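Local coordinates for dermonecrotic toxin (Pasteurella multocida, PDB 2EBF), which acts as a potent mitogenic and bone-resorbing toxin in porcine atrophic rhinitis, its C-terminal region, present here, carrying a thiol-protease-like catalytic triad, at residues G249-C254 with F290-M295; S320-L325 with S476-G481; E361-C366 with G535-L540; Q664-A669 with L685-D690. All coordinates share one frame; numbering follows the deposited sequence.

Overall arrangement
Contacts 1, 2 and 3 all belong to the C2 region of the toxin, whereas contact 4 lies in the C3 region. Contact 2 is the central one, with its centre about 7 Å from that of the chain; the centres of contacts 1 and 3 lie about 27 Å and 33 Å from it. The segments of contacts 2 and 3 alternate along the sequence, yet their nearest atoms stay about 11 Å apart. Contact 4 stands well off, its centre about 47 Å from that of contact 2. It is the contact near the phosphonate: the side chain of Gln686 lies about 7 Å from the ligand, bound around Cys626, which here is disulfide-linked to Cys620.

Contact 1: G249-C254 with F290-M295; sequences GMLSKC and FTFFSM
Phe292 holds CG anti to its backbone N (chi1 171°), which sends its ring off helix 288-300 to meet Leu251 and Cys254. Leu251 answers with CG anti to its carbonyl carbon (chi1 -52°), carrying both methyls to the ring. The motif is a helix-loop-strand connection packed on a helix: 249-254 leaves helix 234-248 at Gly249, swings through Leu251 in a left-handed helical conformation, and enters strand 254-257 at Cys254, all within the C2 region of the toxin.

The two partners divide the ring between them. Leu251 works at the end nearer the helix: its CD1 lies 3.7 Å from Phe292 CG, and its CD2 is equally close, 3.7 Å, to Phe292 CD2. CD1 also reaches back to Phe292 CB at 3.8 Å, the leucine and the phenylalanine overlapping along their lengths as they run antiparallel. Cys254 takes the far end, its SG 3.9 Å from Phe292 CZ. This is a Cys sulfur-aromatic contact of oblique geometry, with SG 4.8 Å from the ring centroid.

All three residues are buried. Leu261 of strand 260-263 also touches the phenyl ring, while Leu242, Ile263 and Met270 pack round Cys254.

On the helix itself, the carbonyl of Phe290 accepts twice from Ser294, whose backbone N and OG arrive from opposite faces of the carbonyl plane; the OG bond to Phe290 O measures 2.6 Å.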
loop_
_atom_site.group_PDB
_atom_site.type_symbol
_atom_site.label_atom_id
_atom_site.label_comp_id
_atom_site.label_asym_id
_atom_site.label_seq_id
_atom_site.Cartn_x
_atom_site.Cartn_y
_atom_site.Cartn_z
ATOM N N GLY A 249 -34.790 7.917 11.309
ATOM C CA GLY A 249 -33.343 7.971 11.511
ATOM C C GLY A 249 -32.520 7.233 10.470
ATOM O O GLY A 249 -31.603 7.812 9.879
ATOM N N MET A 250 -32.853 5.961 10.245
ATOM C CA MET A 250 -32.082 5.076 9.361
ATOM C C MET A 250 -32.243 5.407 7.865
ATOM O O MET A 250 -33.121 6.186 7.483
ATOM C CB MET A 250 -32.456 3.609 9.625
ATOM C CG MET A 250 -32.360 3.175 11.091
ATOM S SD MET A 250 -30.704 2.645 11.587
ATOM C CE MET A 250 -30.798 0.876 11.281
ATOM N N LEU A 251 -31.372 4.817 7.038
ATOM C CA LEU A 251 -31.397 4.947 5.565
ATOM C C LEU A 251 -31.608 6.373 5.041
ATOM O O LEU A 251 -32.277 6.583 4.028
ATOM C CB LEU A 251 -32.429 3.992 4.946
ATOM C CG LEU A 251 -32.404 2.507 5.320
ATOM C CD1 LEU A 251 -33.596 1.796 4.692
ATOM C CD2 LEU A 251 -31.096 1.838 4.909
ATOM N N SER A 252 -31.017 7.341 5.733
ATOM C CA SER A 252 -31.147 8.754 5.380
ATOM C C SER A 252 -30.468 9.117 4.060
ATOM O O SER A 252 -30.851 10.091 3.414
ATOM C CB SER A 252 -30.629 9.644 6.517
ATOM O OG SER A 252 -29.516 9.061 7.182
ATOM N N LYS A 253 -29.464 8.332 3.668
ATOM C CA LYS A 253 -28.714 8.570 2.430
ATOM C C LYS A 253 -29.153 7.603 1.324
ATOM O O LYS A 253 -28.331 7.001 0.632
ATOM C CB LYS A 253 -27.200 8.481 2.676
ATOM C CG LYS A 253 -26.676 9.437 3.741
ATOM C CD LYS A 253 -25.248 9.086 4.138
ATOM C CE LYS A 253 -24.847 9.772 5.444
ATOM N NZ LYS A 253 -23.523 9.294 5.933
ATOM N N CYS A 254 -30.465 7.454 1.180
ATOM C CA CYS A 254 -31.051 6.683 0.096
ATOM C C CYS A 254 -32.164 7.509 -0.518
ATOM O O CYS A 254 -33.035 8.015 0.197
ATOM C CB CYS A 254 -31.617 5.361 0.607
ATOM S SG CYS A 254 -30.416 4.268 1.359
ATOM N N PHE A 290 -33.986 -3.539 7.527
ATOM C CA PHE A 290 -33.611 -4.932 7.308
ATOM C C PHE A 290 -34.267 -5.486 6.041
ATOM O O PHE A 290 -33.616 -6.175 5.252
ATOM C CB PHE A 290 -33.936 -5.784 8.545
ATOM C CG PHE A 290 -33.548 -7.233 8.417
ATOM C CD1 PHE A 290 -34.526 -8.220 8.318
ATOM C CD2 PHE A 290 -32.212 -7.614 8.397
ATOM C CE1 PHE A 290 -34.174 -9.569 8.195
ATOM C CE2 PHE A 290 -31.848 -8.959 8.272
ATOM C CZ PHE A 290 -32.831 -9.938 8.173
ATOM N N THR A 291 -35.545 -5.163 5.851
ATOM C CA THR A 291 -36.275 -5.526 4.636
ATOM C C THR A 291 -35.584 -4.927 3.412
ATOM O O THR A 291 -35.312 -5.633 2.437
ATOM C CB THR A 291 -37.750 -5.058 4.705
ATOM O OG1 THR A 291 -38.363 -5.573 5.896
ATOM C CG2 THR A 291 -38.539 -5.534 3.478
ATOM N N PHE A 292 -35.297 -3.628 3.488
ATOM C CA PHE A 292 -34.604 -2.897 2.431
ATOM C C PHE A 292 -33.261 -3.540 2.066
ATOM O O PHE A 292 -32.968 -3.753 0.887
ATOM C CB PHE A 292 -34.413 -1.435 2.853
ATOM C CG PHE A 292 -33.533 -0.638 1.931
ATOM C CD1 PHE A 292 -34.067 -0.016 0.803
ATOM C CD2 PHE A 292 -32.166 -0.506 2.192
ATOM C CE1 PHE A 292 -33.255 0.724 -0.058
ATOM C CE2 PHE A 292 -31.344 0.234 1.341
ATOM C CZ PHE A 292 -31.889 0.851 0.213
ATOM N N PHE A 293 -32.468 -3.862 3.083
ATOM C CA PHE A 293 -31.136 -4.432 2.891
ATOM C C PHE A 293 -31.210 -5.888 2.442
ATOM O O PHE A 293 -30.408 -6.329 1.615
ATOM C CB PHE A 293 -30.313 -4.292 4.184
ATOM C CG PHE A 293 -28.845 -4.618 4.024
ATOM C CD1 PHE A 293 -28.256 -5.615 4.800
ATOM C CD2 PHE A 293 -28.051 -3.926 3.109
ATOM C CE1 PHE A 293 -26.899 -5.918 4.669
ATOM C CE2 PHE A 293 -26.686 -4.229 2.967
ATOM C CZ PHE A 293 -26.116 -5.225 3.745
ATOM N N SER A 294 -32.184 -6.625 2.978
ATOM C CA SER A 294 -32.401 -8.029 2.609
ATOM C C SER A 294 -32.687 -8.215 1.119
ATOM O O SER A 294 -32.215 -9.180 0.509
ATOM C CB SER A 294 -33.549 -8.631 3.428
ATOM O OG SER A 294 -33.187 -8.725 4.791
ATOM N N MET A 295 -33.459 -7.300 0.537
ATOM C CA MET A 295 -33.758 -7.392 -0.889
ATOM C C MET A 295 -32.658 -6.837 -1.775
ATOM O O MET A 295 -32.502 -7.298 -2.902
ATOM C CB MET A 295 -35.132 -6.819 -1.259
ATOM C CG MET A 295 -35.423 -5.383 -0.890
ATOM S SD MET A 295 -37.216 -5.183 -1.035
ATOM C CE MET A 295 -37.451 -3.511 -0.455
#

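Contact 2: S320-L325 with S476-G481; sequences SDRLSL and SLYYKG
Van der Waals contact comes first, and all of it falls on Tyr478, whose ring projects from helix 473-490 against Leu325 and Arg322 of helix 312-333. Leu325 CB lies 3.7 Å from Tyr478 CE2, and Leu325 CD1 comes up to the phenol oxygen, 3.2 Å from Tyr478 OH. The aliphatic part of Arg322 crosses the ring at about a right angle, with CD 3.5 Å from Tyr478 CZ. Bends at chi2 and chi3 leave the guanidinium standing off over the ring, its plane 53° from that of the phenol; Arg322 CZ is 5.8 Å from the Tyr478 ring centroid, so any cation-pi attraction is weak at most.

Helix 473-490 is the helix of a beta-alpha-beta crossover that joins the parallel strands 456-461 and 498-502 in the mixed sheet of the C2 region; this contact sets it against helix 312-333.

The polar ends look elsewhere. Asp464, in the same crossover, uses OD1 to hydrogen-bond Tyr478 OH and OD2 for a salt bridge to Arg322 NH1, while Arg322 NH2 goes to Asp181.

Water bridging completes the set: a single water donates to Tyr478 O at 2.8 Å and, weakly, to Leu325 O at 3.4 Å.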
loop_
_atom_site.group_PDB
_atom_site.type_symbol
_atom_site.label_atom_id
_atom_site.label_comp_id
_atom_site.label_asym_id
_atom_site.label_seq_id
_atom_site.Cartn_x
_atom_site.Cartn_y
_atom_site.Cartn_z
ATOM N N SER A 320 -8.215 1.684 -6.075
ATOM C CA SER A 320 -6.938 2.356 -5.896
ATOM C C SER A 320 -6.628 2.693 -4.436
ATOM O O SER A 320 -5.475 2.623 -4.020
ATOM C CB SER A 320 -6.843 3.594 -6.790
ATOM O OG SER A 320 -7.823 4.533 -6.448
ATOM N N ASP A 321 -7.652 3.034 -3.653
ATOM C CA ASP A 321 -7.462 3.216 -2.208
ATOM C C ASP A 321 -7.019 1.934 -1.514
ATOM O O ASP A 321 -6.131 1.964 -0.671
ATOM C CB ASP A 321 -8.735 3.751 -1.542
ATOM C CG ASP A 321 -8.983 5.218 -1.854
ATOM O OD1 ASP A 321 -8.136 5.836 -2.531
ATOM O OD2 ASP A 321 -10.024 5.763 -1.422
ATOM N N ARG A 322 -7.654 0.816 -1.853
ATOM C CA ARG A 322 -7.330 -0.466 -1.224
ATOM C C ARG A 322 -5.896 -0.882 -1.543
ATOM O O ARG A 322 -5.176 -1.363 -0.674
ATOM C CB ARG A 322 -8.292 -1.568 -1.660
ATOM C CG ARG A 322 -9.745 -1.287 -1.329
ATOM C CD ARG A 322 -10.309 -2.173 -0.265
ATOM N NE ARG A 322 -10.943 -3.361 -0.815
ATOM C CZ ARG A 322 -12.232 -3.689 -0.714
ATOM N NH1 ARG A 322 -13.118 -2.921 -0.084
ATOM N NH2 ARG A 322 -12.637 -4.816 -1.271
ATOM N N LEU A 323 -5.474 -0.697 -2.786
ATOM C CA LEU A 323 -4.097 -1.051 -3.136
ATOM C C LEU A 323 -3.083 -0.180 -2.407
ATOM O O LEU A 323 -2.073 -0.675 -1.914
ATOM C CB LEU A 323 -3.882 -0.995 -4.648
ATOM C CG LEU A 323 -4.590 -2.131 -5.382
ATOM C CD1 LEU A 323 -4.795 -1.742 -6.821
ATOM C CD2 LEU A 323 -3.771 -3.444 -5.242
ATOM N N SER A 324 -3.355 1.119 -2.339
ATOM C CA SER A 324 -2.488 2.032 -1.612
ATOM C C SER A 324 -2.450 1.716 -0.123
ATOM O O SER A 324 -1.405 1.831 0.492
ATOM C CB SER A 324 -2.945 3.487 -1.790
ATOM O OG SER A 324 -2.903 3.856 -3.165
ATOM N N LEU A 325 -3.584 1.361 0.468
ATOM C CA LEU A 325 -3.605 1.058 1.903
ATOM C C LEU A 325 -2.880 -0.242 2.219
ATOM O O LEU A 325 -2.141 -0.316 3.200
ATOM C CB LEU A 325 -5.035 1.030 2.459
ATOM C CG LEU A 325 -5.747 2.390 2.487
ATOM C CD1 LEU A 325 -7.209 2.228 2.895
ATOM C CD2 LEU A 325 -5.043 3.380 3.412
ATOM N N SER A 476 -7.755 -10.408 5.463
ATOM C CA SER A 476 -7.505 -10.289 6.907
ATOM C C SER A 476 -6.371 -9.300 7.213
ATOM O O SER A 476 -6.486 -8.477 8.125
ATOM C CB SER A 476 -7.194 -11.660 7.515
ATOM O OG SER A 476 -8.305 -12.534 7.410
ATOM N N LEU A 477 -5.288 -9.383 6.444
ATOM C CA LEU A 477 -4.135 -8.485 6.601
ATOM C C LEU A 477 -4.502 -7.028 6.290
ATOM O O LEU A 477 -4.092 -6.116 7.016
ATOM C CB LEU A 477 -2.982 -8.940 5.692
ATOM C CG LEU A 477 -1.720 -8.078 5.628
ATOM C CD1 LEU A 477 -1.116 -7.944 6.999
ATOM C CD2 LEU A 477 -0.701 -8.668 4.671
ATOM N N TYR A 478 -5.245 -6.827 5.199
ATOM C CA TYR A 478 -5.706 -5.508 4.796
ATOM C C TYR A 478 -6.499 -4.865 5.925
ATOM O O TYR A 478 -6.237 -3.730 6.306
ATOM C CB TYR A 478 -6.570 -5.565 3.511
ATOM C CG TYR A 478 -7.196 -4.214 3.173
ATOM C CD1 TYR A 478 -8.463 -3.861 3.659
ATOM C CD2 TYR A 478 -6.509 -3.282 2.399
ATOM C CE1 TYR A 478 -9.025 -2.610 3.365
ATOM C CE2 TYR A 478 -7.060 -2.047 2.099
ATOM C CZ TYR A 478 -8.312 -1.717 2.583
ATOM O OH TYR A 478 -8.853 -0.480 2.281
ATOM N N TYR A 479 -7.472 -5.608 6.445
ATOM C CA TYR A 479 -8.354 -5.113 7.497
ATOM C C TYR A 479 -7.580 -4.827 8.792
ATOM O O TYR A 479 -7.726 -3.764 9.389
ATOM C CB TYR A 479 -9.491 -6.118 7.717
ATOM C CG TYR A 479 -10.402 -5.779 8.863
ATOM C CD1 TYR A 479 -11.285 -4.708 8.781
ATOM C CD2 TYR A 479 -10.379 -6.533 10.034
ATOM C CE1 TYR A 479 -12.124 -4.392 9.839
ATOM C CE2 TYR A 479 -11.216 -6.225 11.101
ATOM C CZ TYR A 479 -12.082 -5.150 10.992
ATOM O OH TYR A 479 -12.917 -4.841 12.047
ATOM N N LYS A 480 -6.737 -5.772 9.200
ATOM C CA LYS A 480 -5.936 -5.608 10.412
ATOM C C LYS A 480 -4.979 -4.423 10.294
ATOM O O LYS A 480 -4.791 -3.667 11.251
ATOM C CB LYS A 480 -5.148 -6.881 10.698
ATOM C CG LYS A 480 -4.260 -6.789 11.935
ATOM C CD LYS A 480 -3.505 -8.086 12.114
ATOM C CE LYS A 480 -2.773 -8.118 13.435
ATOM N NZ LYS A 480 -1.898 -9.327 13.528
ATOM N N GLY A 481 -4.372 -4.276 9.118
ATOM C CA GLY A 481 -3.396 -3.221 8.884
ATOM C C GLY A 481 -3.971 -1.839 9.088
ATOM O O GLY A 481 -3.320 -0.978 9.674
HETATM O O HOH W 1 -4.393 -2.124 4.943
#

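Contact 3: E361-C366 with G535-L540; sequences ERIEKC and GAWQFL
Trp537 pushes the six-membered half of its indole against Arg362, Ile363 and Cys366 of helix 359-370. The tightest carbon contact is from Arg362 CB, 3.4 Å from Trp537 CZ3. Ile363 crosses the indole at about a right angle and brings CG1 to 3.8 Å from the same CZ3. Cys366 approaches the next corner, its SG 4.2 Å from Trp537 CH2, an oblique sulfur-aromatic contact. A bend at chi3 (-95°) turns the rest of Arg362 back alongside the tryptophan, leaving the guanidinium plane 30° from that of the indole. NH1 of Arg362 comes within 2.9 Å of Trp537 O, but the angle is too poor for a hydrogen bond.

In the fold, strand 537-539 is an outermost strand of the six-stranded mixed sheet of the C2 region, antiparallel to 528-531; the axis of 361-366 passes that of 537-539 at 11.5 Å at the closest, the two directions 49° apart.

The next shell fixes both groups. Trp537 NE1 is hydrogen-bonded to Thr529 on the neighbouring strand, and Arg362 NH2 to the carbonyl of Met357 just ahead of the helix. Phe354 serves both sides of the contact, as cation-pi partner of Arg362 and edge-to-face partner of Trp537.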
loop_
_atom_site.group_PDB
_atom_site.type_symbol
_atom_site.label_atom_id
_atom_site.label_comp_id
_atom_site.label_asym_id
_atom_site.label_seq_id
_atom_site.Cartn_x
_atom_site.Cartn_y
_atom_site.Cartn_z
ATOM N N GLU A 361 -2.231 -5.296 41.445
ATOM C CA GLU A 361 -0.827 -5.127 41.052
ATOM C C GLU A 361 -0.702 -5.153 39.529
ATOM O O GLU A 361 0.058 -4.373 38.937
ATOM C CB GLU A 361 0.029 -6.224 41.675
ATOM C CG GLU A 361 0.327 -5.980 43.141
ATOM C CD GLU A 361 0.944 -7.183 43.841
ATOM O OE1 GLU A 361 1.448 -6.995 44.970
ATOM O OE2 GLU A 361 0.912 -8.305 43.286
ATOM N N ARG A 362 -1.459 -6.051 38.903
ATOM C CA ARG A 362 -1.550 -6.105 37.446
ATOM C C ARG A 362 -2.070 -4.807 36.838
ATOM O O ARG A 362 -1.514 -4.314 35.861
ATOM C CB ARG A 362 -2.407 -7.281 37.003
ATOM C CG ARG A 362 -1.619 -8.578 36.893
ATOM C CD ARG A 362 -2.521 -9.750 36.635
ATOM N NE ARG A 362 -2.882 -10.436 37.866
ATOM C CZ ARG A 362 -3.911 -11.270 37.987
ATOM N NH1 ARG A 362 -4.699 -11.520 36.955
ATOM N NH2 ARG A 362 -4.163 -11.842 39.155
ATOM N N ILE A 363 -3.130 -4.251 37.417
ATOM C CA ILE A 363 -3.701 -3.003 36.914
ATOM C C ILE A 363 -2.715 -1.847 37.063
ATOM O O ILE A 363 -2.594 -1.006 36.154
ATOM C CB ILE A 363 -5.032 -2.644 37.619
ATOM C CG1 ILE A 363 -6.074 -3.748 37.378
ATOM C CG2 ILE A 363 -5.524 -1.265 37.158
ATOM C CD1 ILE A 363 -7.356 -3.615 38.227
ATOM N N GLU A 364 -2.027 -1.811 38.207
ATOM C CA GLU A 364 -0.982 -0.821 38.470
ATOM C C GLU A 364 0.165 -0.928 37.477
ATOM O O GLU A 364 0.639 0.087 36.976
ATOM C CB GLU A 364 -0.443 -0.953 39.897
ATOM C CG GLU A 364 -1.369 -0.366 40.948
ATOM C CD GLU A 364 -1.105 -0.892 42.358
ATOM O OE1 GLU A 364 -0.062 -1.549 42.587
ATOM O OE2 GLU A 364 -1.954 -0.646 43.242
ATOM N N LYS A 365 0.600 -2.156 37.200
ATOM C CA LYS A 365 1.683 -2.391 36.247
ATOM C C LYS A 365 1.281 -2.019 34.824
ATOM O O LYS A 365 2.073 -1.413 34.112
ATOM C CB LYS A 365 2.186 -3.836 36.314
ATOM C CG LYS A 365 3.570 -4.035 35.660
ATOM C CD LYS A 365 4.326 -5.167 36.333
ATOM C CE LYS A 365 5.814 -5.126 36.013
ATOM N NZ LYS A 365 6.576 -4.180 36.900
ATOM N N CYS A 366 0.059 -2.371 34.413
ATOM C CA CYS A 366 -0.433 -2.036 33.063
ATOM C C CYS A 366 -0.550 -0.525 32.863
ATOM O O CYS A 366 -0.138 0.017 31.824
ATOM C CB CYS A 366 -1.788 -2.710 32.776
ATOM S SG CYS A 366 -1.687 -4.518 32.543
ATOM N N GLY A 535 -13.363 -16.332 35.281
ATOM C CA GLY A 535 -13.181 -14.915 35.591
ATOM C C GLY A 535 -11.735 -14.520 35.841
ATOM O O GLY A 535 -11.457 -13.398 36.267
ATOM N N ALA A 536 -10.816 -15.447 35.586
ATOM C CA ALA A 536 -9.393 -15.194 35.750
ATOM C C ALA A 536 -8.866 -14.351 34.591
ATOM O O ALA A 536 -9.188 -14.601 33.428
ATOM C CB ALA A 536 -8.627 -16.503 35.855
ATOM N N TRP A 537 -8.057 -13.353 34.928
ATOM C CA TRP A 537 -7.478 -12.437 33.953
ATOM C C TRP A 537 -6.074 -12.915 33.623
ATOM O O TRP A 537 -5.203 -12.917 34.480
ATOM C CB TRP A 537 -7.435 -11.041 34.556
ATOM C CG TRP A 537 -6.921 -9.950 33.669
ATOM C CD1 TRP A 537 -6.969 -9.896 32.308
ATOM C CD2 TRP A 537 -6.331 -8.721 34.100
ATOM N NE1 TRP A 537 -6.420 -8.715 31.860
ATOM C CE2 TRP A 537 -6.025 -7.973 32.941
ATOM C CE3 TRP A 537 -6.028 -8.178 35.357
ATOM C CZ2 TRP A 537 -5.426 -6.709 32.999
ATOM C CZ3 TRP A 537 -5.439 -6.914 35.412
ATOM C CH2 TRP A 537 -5.140 -6.202 34.240
ATOM N N GLN A 538 -5.855 -13.318 32.376
ATOM C CA GLN A 538 -4.573 -13.908 32.022
ATOM C C GLN A 538 -3.978 -13.386 30.735
ATOM O O GLN A 538 -4.686 -12.867 29.877
ATOM C CB GLN A 538 -4.686 -15.428 31.962
ATOM C CG GLN A 538 -5.753 -15.936 31.035
ATOM C CD GLN A 538 -6.336 -17.261 31.501
ATOM O OE1 GLN A 538 -5.973 -17.781 32.561
ATOM N NE2 GLN A 538 -7.243 -17.817 30.704
ATOM N N PHE A 539 -2.664 -13.554 30.631
ATOM C CA PHE A 539 -1.891 -13.174 29.468
ATOM C C PHE A 539 -2.268 -14.024 28.265
ATOM O O PHE A 539 -2.549 -15.221 28.395
ATOM C CB PHE A 539 -0.409 -13.328 29.794
ATOM C CG PHE A 539 0.517 -12.941 28.675
ATOM C CD1 PHE A 539 1.361 -13.887 28.105
ATOM C CD2 PHE A 539 0.559 -11.632 28.206
ATOM C CE1 PHE A 539 2.233 -13.533 27.083
ATOM C CE2 PHE A 539 1.433 -11.268 27.177
ATOM C CZ PHE A 539 2.261 -12.217 26.615
ATOM N N LEU A 540 -2.272 -13.386 27.101
ATOM C CA LEU A 540 -2.542 -14.039 25.837
ATOM C C LEU A 540 -1.240 -14.010 25.021
ATOM O O LEU A 540 -0.946 -13.008 24.388
ATOM C CB LEU A 540 -3.622 -13.255 25.101
ATOM C CG LEU A 540 -4.770 -13.872 24.312
ATOM C CD1 LEU A 540 -5.093 -12.918 23.167
ATOM C CD2 LEU A 540 -4.455 -15.250 23.764
#

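Contact 4: Q664-A669 with L685-D690; sequences QMHTTA and LQFVHD
Strand 660-673 and the loop that follows strand 676-681 approach without backbone pairing, the CA atoms of His666 and Phe687 lying 9.7 Å apart, and side chains bridge the gap. His666 and Phe687 form a T-shaped (edge-to-face) pair: the phenyl edge points at the imidazole face, with ring centroids 4.7 Å apart and planes at 75°. The leading atom, Phe687 CE2, sits over the centre of the imidazole, 3.4 Å from His666 CG. With chi1 at -174°, the imidazole extends away from the backbone N, toward the loop. Phe687 CZ also rests 3.8 Å from His666 CB. Within the loop, Gln686 CG lies over the centre of one Phe687 face, and Arg711 donates to the Phe687 and Val688 carbonyls.

His666 NE2 is hydrogen-bonded to Asp681, and Trp704 also meets the imidazole. This His-Asp pair in the C3 sheet is consistent with the reported thiol-protease-like triad, Gln686 lying about 7 Å from the phosphonate held around Cys626, although Cys626 is disulfide-bonded here. Because Phe687 approaches through carbon, against the pi face, it would be expected to limit tilting of the imidazole, and leaves NE2 to Asp681.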
loop_
_atom_site.group_PDB
_atom_site.type_symbol
_atom_site.label_atom_id
_atom_site.label_comp_id
_atom_site.label_asym_id
_atom_site.label_seq_id
_atom_site.Cartn_x
_atom_site.Cartn_y
_atom_site.Cartn_z
ATOM N N GLN A 664 31.217 0.581 -19.495
ATOM C CA GLN A 664 32.427 1.229 -19.002
ATOM C C GLN A 664 32.385 1.078 -17.484
ATOM O O GLN A 664 31.304 1.079 -16.902
ATOM C CB GLN A 664 32.438 2.727 -19.367
ATOM C CG GLN A 664 32.369 3.044 -20.880
ATOM C CD GLN A 664 33.587 2.557 -21.670
ATOM O OE1 GLN A 664 33.450 1.973 -22.752
ATOM N NE2 GLN A 664 34.779 2.801 -21.139
ATOM N N MET A 665 33.543 0.936 -16.846
ATOM C CA MET A 665 33.551 0.716 -15.403
ATOM C C MET A 665 34.731 1.346 -14.668
ATOM O O MET A 665 35.709 1.825 -15.274
ATOM C CB MET A 665 33.437 -0.787 -15.076
ATOM C CG MET A 665 34.744 -1.590 -15.204
ATOM S SD MET A 665 35.601 -1.538 -16.795
ATOM C CE MET A 665 34.382 -2.301 -17.859
ATOM N N HIS A 666 34.624 1.359 -13.347
ATOM C CA HIS A 666 35.691 1.864 -12.501
ATOM C C HIS A 666 35.546 1.187 -11.152
ATOM O O HIS A 666 34.469 0.681 -10.822
ATOM C CB HIS A 666 35.587 3.391 -12.349
ATOM C CG HIS A 666 36.738 4.008 -11.600
ATOM N ND1 HIS A 666 38.037 3.560 -11.726
ATOM C CD2 HIS A 666 36.787 5.068 -10.760
ATOM C CE1 HIS A 666 38.832 4.306 -10.979
ATOM N NE2 HIS A 666 38.095 5.220 -10.370
ATOM N N THR A 667 36.626 1.175 -10.376
ATOM C CA THR A 667 36.638 0.477 -9.092
ATOM C C THR A 667 37.603 1.178 -8.142
ATOM O O THR A 667 38.514 1.892 -8.578
ATOM C CB THR A 667 36.998 -1.040 -9.303
ATOM O OG1 THR A 667 36.629 -1.808 -8.144
ATOM C CG2 THR A 667 38.485 -1.224 -9.624
ATOM N N THR A 668 37.397 0.989 -6.842
ATOM C CA THR A 668 38.256 1.614 -5.848
ATOM C C THR A 668 38.340 0.730 -4.603
ATOM O O THR A 668 37.369 0.056 -4.238
ATOM C CB THR A 668 37.729 3.044 -5.469
ATOM O OG1 THR A 668 38.663 3.712 -4.603
ATOM C CG2 THR A 668 36.378 2.961 -4.760
ATOM N N ALA A 669 39.518 0.723 -3.982
ATOM C CA ALA A 669 39.671 0.279 -2.604
ATOM C C ALA A 669 39.066 1.320 -1.669
ATOM O O ALA A 669 38.735 2.437 -2.089
ATOM C CB ALA A 669 41.142 0.082 -2.282
ATOM N N LEU A 685 42.015 10.011 -12.104
ATOM C CA LEU A 685 42.449 11.001 -13.106
ATOM C C LEU A 685 42.448 10.438 -14.528
ATOM O O LEU A 685 42.704 11.170 -15.489
ATOM C CB LEU A 685 43.810 11.624 -12.750
ATOM C CG LEU A 685 43.858 12.588 -11.553
ATOM C CD1 LEU A 685 45.220 13.262 -11.488
ATOM C CD2 LEU A 685 42.739 13.642 -11.589
ATOM N N GLN A 686 42.146 9.147 -14.671
ATOM C CA GLN A 686 41.915 8.596 -16.005
ATOM C C GLN A 686 40.635 9.184 -16.622
ATOM O O GLN A 686 40.417 9.094 -17.832
ATOM C CB GLN A 686 41.980 7.051 -16.027
ATOM C CG GLN A 686 40.833 6.298 -15.413
ATOM C CD GLN A 686 41.162 4.816 -15.151
ATOM O OE1 GLN A 686 41.209 4.374 -13.996
ATOM N NE2 GLN A 686 41.394 4.052 -16.219
ATOM N N PHE A 687 39.818 9.814 -15.776
ATOM C CA PHE A 687 38.550 10.413 -16.179
ATOM C C PHE A 687 38.650 11.921 -16.121
ATOM O O PHE A 687 39.436 12.471 -15.347
ATOM C CB PHE A 687 37.401 9.930 -15.280
ATOM C CG PHE A 687 37.357 8.443 -15.125
ATOM C CD1 PHE A 687 37.142 7.626 -16.232
ATOM C CD2 PHE A 687 37.546 7.856 -13.880
ATOM C CE1 PHE A 687 37.132 6.235 -16.105
ATOM C CE2 PHE A 687 37.530 6.470 -13.744
ATOM C CZ PHE A 687 37.312 5.660 -14.847
ATOM N N VAL A 688 37.825 12.580 -16.928
ATOM C CA VAL A 688 37.843 14.037 -17.055
ATOM C C VAL A 688 37.719 14.722 -15.683
ATOM O O VAL A 688 36.934 14.286 -14.826
ATOM C CB VAL A 688 36.777 14.510 -18.086
ATOM C CG1 VAL A 688 35.359 14.359 -17.547
ATOM C CG2 VAL A 688 37.043 15.919 -18.507
ATOM N N HIS A 689 38.507 15.778 -15.480
ATOM C CA HIS A 689 38.701 16.359 -14.150
ATOM C C HIS A 689 39.147 17.807 -14.223
ATOM O O HIS A 689 39.621 18.276 -15.268
ATOM C CB HIS A 689 39.769 15.562 -13.390
ATOM C CG HIS A 689 41.068 15.448 -14.126
ATOM N ND1 HIS A 689 42.053 16.413 -14.054
ATOM C CD2 HIS A 689 41.536 14.495 -14.965
ATOM C CE1 HIS A 689 43.075 16.052 -14.808
ATOM N NE2 HIS A 689 42.789 14.892 -15.370
ATOM N N ASP A 690 39.016 18.509 -13.099
ATOM C CA ASP A 690 39.568 19.856 -12.967
ATOM C C ASP A 690 41.086 19.814 -13.169
ATOM O O ASP A 690 41.746 18.856 -12.748
ATOM C CB ASP A 690 39.228 20.433 -11.593
ATOM C CG ASP A 690 39.465 21.931 -11.513
ATOM O OD1 ASP A 690 40.640 22.353 -11.532
ATOM O OD2 ASP A 690 38.471 22.678 -11.424
#